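Probable transcriptional regulator (Pseudomonas aeruginosa PAO1, PDB 2GEN) probably binds cis-regulatory DNA as a dimeric transcriptional regulator of the TetR family. Local coordinates at residues G138-E142 against G143-E147; A68-E71 against A72-R76; E57-L60 against A61-Q65; R166-A170 against G171-V175; Q14-L17 against A18-E22. All coordinates share one frame; numbering follows the deposited sequence.

Contact 1. Residues G138-E142 against G143-E147; sequences GYRAE and GLFRE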
loop_
_atom_site.group_PDB
_atom_site.type_symbol
_atom_site.label_atom_id
_atom_site.label_comp_id
_atom_site.label_asym_id
_atom_site.label_seq_id
_atom_site.Cartn_x
_atom_site.Cartn_y
_atom_site.Cartn_z
ATOM N N GLY A 138 0.914 -12.764 24.778
ATOM C CA GLY A 138 0.277 -13.728 25.718
ATOM C C GLY A 138 -0.775 -14.544 24.942
ATOM O O GLY A 138 -0.888 -15.770 25.065
ATOM N N TYR A 139 -1.554 -13.857 24.093
ATOM C CA TYR A 139 -2.559 -14.601 23.302
ATOM C C TYR A 139 -1.902 -15.623 22.384
ATOM O O TYR A 139 -2.441 -16.707 22.180
ATOM C CB TYR A 139 -3.442 -13.624 22.482
ATOM C CG TYR A 139 -4.188 -12.635 23.376
ATOM C CD1 TYR A 139 -5.016 -13.087 24.380
ATOM C CD2 TYR A 139 -4.070 -11.230 23.166
ATOM C CE1 TYR A 139 -5.762 -12.171 25.225
ATOM C CE2 TYR A 139 -4.804 -10.311 24.008
ATOM C CZ TYR A 139 -5.656 -10.820 25.004
ATOM O OH TYR A 139 -6.393 -10.006 25.871
ATOM N N ARG A 140 -0.771 -15.249 21.806
ATOM C CA ARG A 140 -0.053 -16.130 20.880
ATOM C C ARG A 140 0.401 -17.336 21.697
ATOM O O ARG A 140 0.242 -18.493 21.270
ATOM C CB ARG A 140 1.130 -15.368 20.303
ATOM C CG ARG A 140 0.694 -14.374 19.218
ATOM C CD ARG A 140 1.787 -13.370 18.770
ATOM N NE ARG A 140 1.549 -12.957 17.365
ATOM C CZ ARG A 140 2.164 -11.945 16.748
ATOM N NH1 ARG A 140 3.044 -11.188 17.376
ATOM N NH2 ARG A 140 1.893 -11.690 15.485
ATOM N N ALA A 141 0.915 -17.084 22.904
ATOM C CA ALA A 141 1.359 -18.220 23.777
ATOM C C ALA A 141 0.224 -19.161 24.126
ATOM O O ALA A 141 0.455 -20.361 24.323
ATOM C CB ALA A 141 2.033 -17.718 25.074
ATOM N N GLU A 142 -1.006 -18.639 24.162
ATOM C CA GLU A 142 -2.169 -19.419 24.548
ATOM C C GLU A 142 -2.769 -20.244 23.380
ATOM O O GLU A 142 -3.797 -20.928 23.577
ATOM C CB GLU A 142 -3.219 -18.480 25.139
ATOM C CG GLU A 142 -2.747 -17.860 26.475
ATOM C CD GLU A 142 -3.549 -16.621 26.888
ATOM O OE1 GLU A 142 -4.716 -16.424 26.459
ATOM O OE2 GLU A 142 -2.994 -15.834 27.694
ATOM N N GLY A 143 -2.175 -20.106 22.198
ATOM C CA GLY A 143 -2.559 -20.877 21.018
ATOM C C GLY A 143 -3.840 -20.330 20.414
ATOM O O GLY A 143 -4.602 -21.079 19.755
ATOM N N LEU A 144 -4.108 -19.043 20.641
ATOM C CA LEU A 144 -5.394 -18.462 20.169
ATOM C C LEU A 144 -5.369 -18.098 18.697
ATOM O O LEU A 144 -6.435 -17.814 18.118
ATOM C CB LEU A 144 -5.802 -17.251 21.014
ATOM C CG LEU A 144 -6.061 -17.622 22.488
ATOM C CD1 LEU A 144 -6.522 -16.389 23.215
ATOM C CD2 LEU A 144 -7.062 -18.771 22.700
ATOM N N PHE A 145 -4.180 -18.112 18.105
ATOM C CA PHE A 145 -4.024 -17.705 16.715
ATOM C C PHE A 145 -3.523 -18.858 15.862
ATOM O O PHE A 145 -2.732 -19.728 16.332
ATOM C CB PHE A 145 -3.008 -16.573 16.542
ATOM C CG PHE A 145 -3.299 -15.327 17.365
ATOM C CD1 PHE A 145 -4.552 -14.682 17.271
ATOM C CD2 PHE A 145 -2.318 -14.752 18.119
ATOM C CE1 PHE A 145 -4.803 -13.522 18.024
ATOM C CE2 PHE A 145 -2.568 -13.567 18.864
ATOM C CZ PHE A 145 -3.781 -12.964 18.799
ATOM N N ARG A 146 -3.904 -18.821 14.592
ATOM C CA ARG A 146 -3.292 -19.725 13.623
ATOM C C ARG A 146 -1.781 -19.427 13.497
ATOM O O ARG A 146 -1.330 -18.266 13.590
ATOM C CB ARG A 146 -4.065 -19.659 12.293
ATOM C CG ARG A 146 -3.453 -18.787 11.253
ATOM C CD ARG A 146 -4.177 -18.909 9.861
ATOM N NE ARG A 146 -3.499 -19.894 9.018
ATOM C CZ ARG A 146 -4.011 -20.490 7.936
ATOM N NH1 ARG A 146 -5.262 -20.229 7.512
ATOM N NH2 ARG A 146 -3.250 -21.367 7.280
ATOM N N GLU A 147 -0.981 -20.473 13.301
ATOM C CA GLU A 147 0.494 -20.319 13.281
ATOM C C GLU A 147 0.958 -19.564 12.038
ATOM O O GLU A 147 0.637 -19.956 10.911
ATOM C CB GLU A 147 1.217 -21.684 13.342
ATOM C CG GLU A 147 0.654 -22.700 14.368
ATOM C CD GLU A 147 1.647 -23.829 14.689
ATOM O OE1 GLU A 147 2.304 -24.352 13.745
ATOM O OE2 GLU A 147 1.785 -24.183 15.895
HETATM O O HOH W 1 -1.305 -18.804 18.960
#
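Arg140 and Phe145 meet where helix 118-141 runs out and the chain folds back over its last turn. The methylene CG of Arg140 comes in at the edge of the Phe145 ring, close to its plane, with CG 3.2 Å from CD2. The arginine carbon is put there by a first torsion of -77°, which turns CG away from the carbonyl carbon; beyond it the chain runs extended past the ring, guanidinium and ring planes 84° apart. Phe145 also presses CE2 against CB of Tyr139 at 3.7 Å, its ring thus leaning on the stems of two successive helical residues. Leu144 takes a different course: its CD1 approaches CD1 of Tyr139 at 3.8 Å and lies near OE1 of Glu142, whose extended side chain runs beside the leucine in the same direction.

The reversal is a Schellman motif. Gly143, with phi of +77°, gives its N to O of Arg140 (3.1 Å), while N of Leu144 reaches back to O of Tyr139 (3.3 Å). A water donates to Arg140 O and accepts from Phe145 N, so this carbonyl is gripped twice and the first amide beyond the turn is satisfied.

Helix 150-169 contributes Asp150, in a salt bridge with Arg140, and Phe153, which forms a cation-pi pair with Arg140 and an edge-to-face stack with Phe145. Helix 80-97 packs through Ala80, Thr83 and Val84 against Tyr139, Leu144 and Phe145.

Contact 2. Residues A68-E71 against A72-R76; sequences ALLE and AGFAR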
loop_
_atom_site.group_PDB
_atom_site.type_symbol
_atom_site.label_atom_id
_atom_site.label_comp_id
_atom_site.label_asym_id
_atom_site.label_seq_id
_atom_site.Cartn_x
_atom_site.Cartn_y
_atom_site.Cartn_z
ATOM N N ALA A 68 -1.251 5.917 19.540
ATOM C CA ALA A 68 -1.928 6.380 20.769
ATOM C C ALA A 68 -3.304 5.726 20.918
ATOM O O ALA A 68 -3.716 5.373 22.055
ATOM C CB ALA A 68 -2.049 7.923 20.783
ATOM N N LEU A 69 -3.996 5.536 19.786
ATOM C CA LEU A 69 -5.284 4.805 19.781
ATOM C C LEU A 69 -5.072 3.390 20.300
ATOM O O LEU A 69 -5.836 2.895 21.138
ATOM C CB LEU A 69 -5.891 4.779 18.383
ATOM C CG LEU A 69 -6.453 6.134 17.938
ATOM C CD1 LEU A 69 -7.010 5.997 16.556
ATOM C CD2 LEU A 69 -7.546 6.693 18.905
ATOM N N LEU A 70 -4.004 2.752 19.819
ATOM C CA LEU A 70 -3.704 1.369 20.234
ATOM C C LEU A 70 -3.379 1.301 21.684
ATOM O O LEU A 70 -3.878 0.417 22.365
ATOM C CB LEU A 70 -2.574 0.732 19.408
ATOM C CG LEU A 70 -2.925 0.621 17.924
ATOM C CD1 LEU A 70 -1.740 -0.164 17.272
ATOM C CD2 LEU A 70 -4.277 -0.040 17.585
ATOM N N GLU A 71 -2.557 2.228 22.148
ATOM C CA GLU A 71 -2.192 2.285 23.568
ATOM C C GLU A 71 -3.426 2.409 24.434
ATOM O O GLU A 71 -3.614 1.606 25.360
ATOM C CB GLU A 71 -1.145 3.379 23.819
ATOM C CG GLU A 71 -0.883 3.636 25.326
ATOM C CD GLU A 71 -0.054 2.565 26.036
ATOM O OE1 GLU A 71 0.609 1.744 25.363
ATOM O OE2 GLU A 71 -0.046 2.572 27.299
ATOM N N ALA A 72 -4.330 3.331 24.066
ATOM C CA ALA A 72 -5.579 3.506 24.833
ATOM C C ALA A 72 -6.412 2.226 24.815
ATOM O O ALA A 72 -6.967 1.788 25.823
ATOM C CB ALA A 72 -6.391 4.692 24.295
ATOM N N GLY A 73 -6.504 1.617 23.653
ATOM C CA GLY A 73 -7.346 0.440 23.495
ATOM C C GLY A 73 -6.798 -0.835 24.140
ATOM O O GLY A 73 -7.565 -1.629 24.665
ATOM N N PHE A 74 -5.491 -1.055 24.069
ATOM C CA PHE A 74 -4.921 -2.316 24.591
ATOM C C PHE A 74 -5.283 -2.443 26.056
ATOM O O PHE A 74 -5.665 -3.541 26.507
ATOM C CB PHE A 74 -3.412 -2.350 24.387
ATOM C CG PHE A 74 -2.983 -2.584 22.943
ATOM C CD1 PHE A 74 -3.703 -3.429 22.104
ATOM C CD2 PHE A 74 -1.778 -2.028 22.466
ATOM C CE1 PHE A 74 -3.295 -3.649 20.772
ATOM C CE2 PHE A 74 -1.332 -2.275 21.137
ATOM C CZ PHE A 74 -2.086 -3.079 20.298
ATOM N N ALA A 75 -5.255 -1.299 26.748
ATOM C CA ALA A 75 -5.600 -1.232 28.172
ATOM C C ALA A 75 -6.992 -1.806 28.516
ATOM O O ALA A 75 -7.146 -2.401 29.575
ATOM C CB ALA A 75 -5.433 0.200 28.688
ATOM N N ARG A 76 -7.999 -1.665 27.629
ATOM C CA ARG A 76 -9.383 -2.088 27.928
ATOM C C ARG A 76 -9.970 -3.255 27.079
ATOM O O ARG A 76 -11.186 -3.609 27.182
ATOM C CB ARG A 76 -10.311 -0.869 27.832
ATOM C CG ARG A 76 -9.921 0.232 28.810
ATOM C CD ARG A 76 -10.936 1.354 28.883
ATOM N NE ARG A 76 -11.910 1.141 29.949
ATOM C CZ ARG A 76 -11.725 1.481 31.225
ATOM N NH1 ARG A 76 -10.585 2.030 31.619
ATOM N NH2 ARG A 76 -12.678 1.246 32.115
#
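Phe74 lies back along the helix towards Leu70, one turn earlier, near the C-terminal end of helix 51-76, the long helix that in TetR-family regulators leads from the DNA-binding domain into the helical regulatory core. The phenyl ring sets one face over the carbonyl oxygen of Leu70, which comes within 3.2 Å of CG. Farther out, the ring meets the leucine's own side chain: CE2 approaches CB of Leu70 at 3.7 Å, and CZ lies only slightly farther from the same carbon. A single residue is thereby touched at both its backbone and its side-chain stem. Phe74 achieves this with CG turned beside its backbone N (chi1 -74°), which swings the ring back along the helix rather than forward.

Glu71 is turned the other way. Its CG is trans to the backbone N (chi1 171°), and a bend at chi2 turns the carboxylate alongside the helix, where OE1 forms a salt bridge with Arg131 of helix 118-141. The same neighbouring helix receives Phe74 on Arg131, Ile132 and Ala135, and Leu70 on Ile132, while helix 80-97 supplies Leu87 to Leu70 and Thr83 and Leu86 to Phe74. The pair is therefore wedged between two helices although much of the segment lies at the surface.

Small residues occupy another part of the turn. CB of Ala72 rests 3.6 Å from O of Ala68, whereas Gly73 brings no side chain. The carbonyl under the ring is also a helical acceptor: Phe74 N donates to Leu70 O at 2.8 Å, with an N-H...O angle of 157°.

Contact 3. Residues E57-L60 against A61-Q65; sequences ELYL and AGIGQ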
loop_
_atom_site.group_PDB
_atom_site.type_symbol
_atom_site.label_atom_id
_atom_site.label_comp_id
_atom_site.label_asym_id
_atom_site.label_seq_id
_atom_site.Cartn_x
_atom_site.Cartn_y
_atom_site.Cartn_z
ATOM N N GLU A 57 7.484 16.366 10.810
ATOM C CA GLU A 57 6.759 16.371 12.087
ATOM C C GLU A 57 5.282 16.021 11.852
ATOM O O GLU A 57 4.672 15.297 12.680
ATOM C CB GLU A 57 6.895 17.704 12.831
ATOM C CG GLU A 57 8.355 18.054 13.267
ATOM C CD GLU A 57 8.846 17.285 14.488
ATOM O OE1 GLU A 57 8.125 16.386 15.012
ATOM O OE2 GLU A 57 9.981 17.564 14.941
ATOM N N LEU A 58 4.720 16.513 10.747
ATOM C CA LEU A 58 3.340 16.162 10.370
ATOM C C LEU A 58 3.201 14.638 10.175
ATOM O O LEU A 58 2.212 13.999 10.630
ATOM C CB LEU A 58 2.906 16.934 9.110
ATOM C CG LEU A 58 1.494 16.643 8.548
ATOM C CD1 LEU A 58 0.410 16.958 9.603
ATOM C CD2 LEU A 58 1.221 17.382 7.221
ATOM N N TYR A 59 4.198 14.057 9.510
ATOM C CA TYR A 59 4.234 12.612 9.285
ATOM C C TYR A 59 4.283 11.875 10.620
ATOM O O TYR A 59 3.446 10.975 10.902
ATOM C CB TYR A 59 5.430 12.204 8.397
ATOM C CG TYR A 59 5.388 10.741 8.066
ATOM C CD1 TYR A 59 4.671 10.274 6.966
ATOM C CD2 TYR A 59 6.034 9.815 8.886
ATOM C CE1 TYR A 59 4.617 8.880 6.689
ATOM C CE2 TYR A 59 5.985 8.456 8.621
ATOM C CZ TYR A 59 5.289 7.994 7.548
ATOM O OH TYR A 59 5.241 6.626 7.353
ATOM N N LEU A 60 5.258 12.235 11.448
ATOM C CA LEU A 60 5.448 11.531 12.724
ATOM C C LEU A 60 4.237 11.675 13.651
ATOM O O LEU A 60 3.874 10.724 14.367
ATOM C CB LEU A 60 6.704 12.017 13.438
ATOM C CG LEU A 60 8.044 11.772 12.723
ATOM C CD1 LEU A 60 9.155 12.427 13.550
ATOM C CD2 LEU A 60 8.345 10.283 12.542
ATOM N N ALA A 61 3.631 12.862 13.669
ATOM C CA ALA A 61 2.407 13.061 14.473
ATOM C C ALA A 61 1.258 12.175 14.005
ATOM O O ALA A 61 0.478 11.686 14.845
ATOM C CB ALA A 61 1.983 14.504 14.458
ATOM N N GLY A 62 1.148 11.977 12.693
ATOM C CA GLY A 62 0.084 11.154 12.128
ATOM C C GLY A 62 0.230 9.695 12.505
ATOM O O GLY A 62 -0.722 9.077 12.983
ATOM N N ILE A 63 1.414 9.113 12.300
ATOM C CA ILE A 63 1.619 7.747 12.792
ATOM C C ILE A 63 1.506 7.678 14.319
ATOM O O ILE A 63 1.007 6.680 14.859
ATOM C CB ILE A 63 2.913 7.057 12.230
ATOM C CG1 ILE A 63 4.184 7.800 12.690
ATOM C CG2 ILE A 63 2.826 6.969 10.708
ATOM C CD1 ILE A 63 5.501 7.017 12.382
ATOM N N GLY A 64 1.925 8.734 15.018
ATOM C CA GLY A 64 1.820 8.796 16.481
ATOM C C GLY A 64 0.356 8.700 16.943
ATOM O O GLY A 64 0.074 8.165 18.029
ATOM N N GLN A 65 -0.568 9.214 16.131
ATOM C CA GLN A 65 -1.988 9.201 16.562
ATOM C C GLN A 65 -2.564 7.801 16.515
ATOM O O GLN A 65 -3.301 7.375 17.446
ATOM C CB GLN A 65 -2.868 10.180 15.759
ATOM C CG GLN A 65 -2.615 11.610 16.163
ATOM C CD GLN A 65 -3.787 12.525 15.827
ATOM O OE1 GLN A 65 -4.736 12.132 15.135
ATOM N NE2 GLN A 65 -3.701 13.768 16.297
#
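Residues 57-65 form about two and a half unbroken turns in the middle of helix 51-76, in which the amides of Ala61, Gly62, Ile63 and Gly64 bond in succession to the carbonyls of Glu57, Leu58, Tyr59 and Leu60; the bond from Ile63 N to Tyr59 O is 3.1 Å long with an N-H...O angle of 168°.

Against this regular backbone the principal side-chain meeting is that of Tyr59 with Ile63. CB of Tyr59 points away from the following turn, but with CG trans to the backbone N (chi1 -175°) the ring runs forward along the helix and crosses Ile63 obliquely, CE2 lying 4.1 Å from both CD1 and CG2. The two branches of Ile63 thus meet the same ring carbon, and CG2 lies equally far from CE2, CZ and the hydroxyl oxygen of Tyr59. Ile63 has CG1 placed between its backbone N and carbonyl carbon (chi1 64°), a setting that lays this methylene over the preceding turn, 3.4 Å from O of Leu60. Its terminal methyl then stands between neighbours, reaching Leu60 CD2 at 4.3 Å as well as the tyrosine. These distances describe loose apolar contact rather than tight interlocking.

Ala61 is more closely set, with CB 3.3 Å from O of Glu57. Glu57 itself directs its carboxylate outside the segment, to salt bridges with Arg120 and Arg53.

Helices 9-23, 99-114 and 118-141 all pack on this part of the chain. A long helix buried on several sides and shared by the DNA-binding and regulatory parts is characteristic of the TetR fold.

Contact 4. Residues R166-A170 against G171-V175; sequences RQWLA and GRTRV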
loop_
_atom_site.group_PDB
_atom_site.type_symbol
_atom_site.label_atom_id
_atom_site.label_comp_id
_atom_site.label_asym_id
_atom_site.label_seq_id
_atom_site.Cartn_x
_atom_site.Cartn_y
_atom_site.Cartn_z
ATOM N N ARG A 166 -6.312 2.966 0.868
ATOM C CA ARG A 166 -5.575 3.488 -0.297
ATOM C C ARG A 166 -6.518 3.707 -1.517
ATOM O O ARG A 166 -6.574 4.814 -2.089
ATOM C CB ARG A 166 -4.408 2.529 -0.617
ATOM C CG ARG A 166 -3.298 3.110 -1.447
ATOM C CD ARG A 166 -2.068 2.141 -1.574
ATOM N NE ARG A 166 -1.094 2.160 -0.477
ATOM C CZ ARG A 166 -0.100 3.049 -0.339
ATOM N NH1 ARG A 166 0.048 4.047 -1.204
ATOM N NH2 ARG A 166 0.733 2.959 0.694
ATOM N N GLN A 167 -7.312 2.688 -1.859
ATOM C CA GLN A 167 -8.232 2.763 -3.008
ATOM C C GLN A 167 -9.314 3.793 -2.785
ATOM O O GLN A 167 -9.662 4.562 -3.690
ATOM C CB GLN A 167 -8.873 1.401 -3.245
ATOM C CG GLN A 167 -7.836 0.288 -3.552
ATOM C CD GLN A 167 -6.991 0.637 -4.769
ATOM O OE1 GLN A 167 -5.802 0.939 -4.645
ATOM N NE2 GLN A 167 -7.613 0.626 -5.947
ATOM N N TRP A 168 -9.865 3.798 -1.574
ATOM C CA TRP A 168 -10.932 4.731 -1.217
ATOM C C TRP A 168 -10.484 6.187 -1.297
ATOM O O TRP A 168 -11.182 7.039 -1.869
ATOM C CB TRP A 168 -11.459 4.404 0.182
ATOM C CG TRP A 168 -12.523 5.353 0.653
ATOM C CD1 TRP A 168 -13.826 5.422 0.215
ATOM C CD2 TRP A 168 -12.388 6.339 1.685
ATOM N NE1 TRP A 168 -14.499 6.403 0.914
ATOM C CE2 TRP A 168 -13.638 6.981 1.820
ATOM C CE3 TRP A 168 -11.327 6.746 2.508
ATOM C CZ2 TRP A 168 -13.848 8.023 2.741
ATOM C CZ3 TRP A 168 -11.546 7.781 3.447
ATOM C CH2 TRP A 168 -12.788 8.401 3.550
ATOM N N LEU A 169 -9.332 6.483 -0.714
ATOM C CA LEU A 169 -8.785 7.830 -0.708
ATOM C C LEU A 169 -8.483 8.339 -2.108
ATOM O O LEU A 169 -8.604 9.537 -2.380
ATOM C CB LEU A 169 -7.514 7.878 0.132
ATOM C CG LEU A 169 -7.734 7.747 1.652
ATOM C CD1 LEU A 169 -6.409 7.344 2.328
ATOM C CD2 LEU A 169 -8.354 9.018 2.300
ATOM N N ALA A 170 -8.082 7.419 -2.985
ATOM C CA ALA A 170 -7.759 7.757 -4.375
ATOM C C ALA A 170 -9.013 7.830 -5.260
ATOM O O ALA A 170 -8.908 8.057 -6.470
ATOM C CB ALA A 170 -6.761 6.728 -4.924
ATOM N N GLY A 171 -10.183 7.653 -4.659
ATOM C CA GLY A 171 -11.470 7.669 -5.375
ATOM C C GLY A 171 -11.643 6.492 -6.326
ATOM O O GLY A 171 -12.202 6.641 -7.420
ATOM N N ARG A 172 -11.163 5.310 -5.923
ATOM C CA ARG A 172 -11.211 4.144 -6.821
ATOM C C ARG A 172 -12.108 3.004 -6.344
ATOM O O ARG A 172 -12.015 1.888 -6.883
ATOM C CB ARG A 172 -9.807 3.618 -7.097
ATOM C CG ARG A 172 -8.865 4.639 -7.675
ATOM C CD ARG A 172 -7.631 3.984 -8.231
ATOM N NE ARG A 172 -6.734 3.459 -7.206
ATOM C CZ ARG A 172 -5.566 4.005 -6.861
ATOM N NH1 ARG A 172 -5.142 5.114 -7.446
ATOM N NH2 ARG A 172 -4.814 3.435 -5.926
ATOM N N THR A 173 -12.957 3.276 -5.351
ATOM C CA THR A 173 -13.886 2.276 -4.796
ATOM C C THR A 173 -15.369 2.624 -5.042
ATOM O O THR A 173 -15.721 3.787 -5.196
ATOM C CB THR A 173 -13.723 2.094 -3.244
ATOM O OG1 THR A 173 -14.208 3.251 -2.548
ATOM C CG2 THR A 173 -12.292 1.834 -2.854
ATOM N N ARG A 174 -16.221 1.599 -5.046
ATOM C CA ARG A 174 -17.673 1.808 -5.024
ATOM C C ARG A 174 -18.253 1.538 -3.627
ATOM O O ARG A 174 -19.408 1.100 -3.529
ATOM C CB ARG A 174 -18.421 0.909 -6.034
ATOM C CG ARG A 174 -17.680 0.404 -7.240
ATOM C CD ARG A 174 -18.237 -0.956 -7.631
ATOM N NE ARG A 174 -17.193 -1.955 -7.860
ATOM C CZ ARG A 174 -17.405 -3.238 -8.178
ATOM N NH1 ARG A 174 -18.635 -3.734 -8.333
ATOM N NH2 ARG A 174 -16.367 -4.043 -8.342
ATOM N N VAL A 175 -17.471 1.766 -2.562
ATOM C CA VAL A 175 -17.974 1.647 -1.179
ATOM C C VAL A 175 -17.513 2.793 -0.280
ATOM O O VAL A 175 -16.500 3.416 -0.557
ATOM C CB VAL A 175 -17.579 0.296 -0.477
ATOM C CG1 VAL A 175 -18.730 -0.681 -0.507
ATOM C CG2 VAL A 175 -16.327 -0.297 -1.040
#
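Gln167 and Arg172 are joined by both backbone and side chain across the C-terminal end of helix 150-169. Among the polar contacts, Arg172 N donates to Gln167 O at 2.8 Å, and Gly171 N to Trp168 O at 3.0 Å. A third bond links the side chains: NH2 of Arg172 reaches OE1 of Gln167 at 3.0 Å, almost straight at 178°. The oxygen lies in the guanidinium plane, but the donor stands above the amide's carbonyl plane, the two groups being turned 44° apart. A bend at chi3 (-71°) brings the arginine head back over the helix end. Thr173 OG1 donates to O of Val175, tying down the loop.

Van der Waals contacts complement these bonds. CB of Ala170 sits over one face of the Arg172 guanidinium, 3.4 Å from NH1. CG2 of Thr173 touches CB of Gln167 at 3.5 Å, while OG1 of Thr173 lies in plane at the edge of the Trp168 indole, beside CD1.

In the second subunit, Asp150 forms a salt bridge with Arg174, and Asp151 accepts a hydrogen bond from Arg174 N. With Gly171 at positive phi and two bonds reaching back, the helix end is a Schellman motif, here at the subunit interface.

Contact 5. Residues Q14-L17 against A18-E22; sequences QAAL and ACFSE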
loop_
_atom_site.group_PDB
_atom_site.type_symbol
_atom_site.label_atom_id
_atom_site.label_comp_id
_atom_site.label_asym_id
_atom_site.label_seq_id
_atom_site.Cartn_x
_atom_site.Cartn_y
_atom_site.Cartn_z
ATOM N N GLN A 14 -1.748 21.153 11.708
ATOM C CA GLN A 14 -2.994 21.044 10.967
ATOM C C GLN A 14 -3.056 22.077 9.840
ATOM O O GLN A 14 -3.568 21.786 8.766
ATOM C CB GLN A 14 -4.240 21.081 11.883
ATOM C CG GLN A 14 -4.464 19.762 12.713
ATOM C CD GLN A 14 -4.366 18.442 11.877
ATOM O OE1 GLN A 14 -3.336 17.723 11.911
ATOM N NE2 GLN A 14 -5.417 18.146 11.118
ATOM N N ALA A 15 -2.512 23.265 10.086
ATOM C CA ALA A 15 -2.384 24.305 9.048
ATOM C C ALA A 15 -1.511 23.826 7.905
ATOM O O ALA A 15 -1.884 23.956 6.749
ATOM C CB ALA A 15 -1.798 25.604 9.647
ATOM N N ALA A 16 -0.345 23.266 8.244
ATOM C CA ALA A 16 0.533 22.712 7.230
ATOM C C ALA A 16 -0.198 21.640 6.402
ATOM O O ALA A 16 -0.186 21.659 5.167
ATOM C CB ALA A 16 1.799 22.173 7.869
ATOM N N LEU A 17 -0.894 20.728 7.078
ATOM C CA LEU A 17 -1.645 19.718 6.354
ATOM C C LEU A 17 -2.660 20.338 5.370
ATOM O O LEU A 17 -2.753 19.895 4.229
ATOM C CB LEU A 17 -2.338 18.761 7.340
ATOM C CG LEU A 17 -3.327 17.770 6.725
ATOM C CD1 LEU A 17 -2.630 16.770 5.761
ATOM C CD2 LEU A 17 -4.015 17.027 7.863
ATOM N N ALA A 18 -3.416 21.341 5.810
ATOM C CA ALA A 18 -4.400 21.992 4.949
ATOM C C ALA A 18 -3.723 22.579 3.697
ATOM O O ALA A 18 -4.219 22.402 2.579
ATOM C CB ALA A 18 -5.124 23.084 5.733
ATOM N N CYS A 19 -2.569 23.226 3.895
ATOM C CA CYS A 19 -1.791 23.795 2.780
ATOM C C CYS A 19 -1.327 22.705 1.833
ATOM O O CYS A 19 -1.534 22.803 0.625
ATOM C CB CYS A 19 -0.577 24.587 3.296
ATOM S SG CYS A 19 -0.958 26.089 4.208
ATOM N N PHE A 20 -0.717 21.651 2.387
ATOM C CA PHE A 20 -0.202 20.538 1.592
ATOM C C PHE A 20 -1.281 19.874 0.744
ATOM O O PHE A 20 -1.031 19.486 -0.391
ATOM C CB PHE A 20 0.443 19.465 2.485
ATOM C CG PHE A 20 1.719 19.884 3.158
ATOM C CD1 PHE A 20 2.481 20.945 2.686
ATOM C CD2 PHE A 20 2.182 19.166 4.255
ATOM C CE1 PHE A 20 3.668 21.309 3.318
ATOM C CE2 PHE A 20 3.359 19.498 4.897
ATOM C CZ PHE A 20 4.129 20.591 4.420
ATOM N N SER A 21 -2.477 19.739 1.317
ATOM C CA SER A 21 -3.598 19.054 0.669
ATOM C C SER A 21 -4.156 19.881 -0.477
ATOM O O SER A 21 -4.481 19.342 -1.519
ATOM C CB SER A 21 -4.708 18.758 1.684
ATOM O OG SER A 21 -4.180 17.996 2.755
ATOM N N GLU A 22 -4.220 21.192 -0.262
ATOM C CA GLU A 22 -4.771 22.141 -1.231
ATOM C C GLU A 22 -3.801 22.424 -2.381
ATOM O O GLU A 22 -4.192 22.419 -3.556
ATOM C CB GLU A 22 -5.130 23.431 -0.505
ATOM C CG GLU A 22 -5.806 24.502 -1.367
ATOM C CD GLU A 22 -6.566 25.536 -0.528
ATOM O OE1 GLU A 22 -6.598 25.401 0.724
ATOM O OE2 GLU A 22 -7.138 26.477 -1.129
#
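Ser21 doubles the grip on the carbonyl of Leu17, one turn back along helix 9-23. Two hydrogen bonds converge on that oxygen: Ser21 N donates at 2.9 Å and Ser21 OG at 2.8 Å to Leu17 O, the hydroxyl approaching from above the carbonyl plane. The serine torsion of -57° sets OG beside its own backbone N, and so both donors of one residue face the same acceptor. The remaining bonds are those of a regular alpha helix, from Ala18, Cys19 and Phe20 to Gln14, Ala15 and Ala16; Phe20 N to Ala16 O is 2.8 Å and close to linear at 172°.

Van der Waals contacts complete the turn. The Phe20 ring lays one face over O of Ala16, which is 3.3 Å from CG and displaced toward the rim, while CE2 passes CB of Ala16 more loosely at 4.3 Å. Leu17 instead has CG trans to the backbone N (chi1 171°), and its CD1 extends along the helix to lie 3.6 Å from Ser21 OG, an apolar methyl beside the hydroxyl.

Three other helices pack against this one. Helix 30-37, in the predicted helix-turn-helix, meets Ala15, Ala16, Ala18 and Cys19 through Ile33, Arg36 and Ser37; helix 51-76 brings Ile54 to Ala16 and Leu58 to Leu17 and Phe20; helix 99-114 lays Trp101 and Phe104 against Leu17.

Along the chain the order is contact 5, contact 3, contact 2, contact 1 and contact 4. Contacts 3 and 2 adjoin on helix 51-76, their centres about 17 Å apart. Contact 5, on helix 9-23, touches contact 3, with centres about 14 Å apart, so the amino-terminal DNA-binding part, as assigned from the family, is joined directly to the long helix. Contact 1 lies on the opposite side of the chain's centre from contact 5, about 43 Å between centres. Contacts 1 and 4, about 34 Å apart by centres, end the successive helices 118-141 and 150-169, and both touch the second subunit. The series thus runs from the predicted DNA-binding region to the dimer-forming regulatory core.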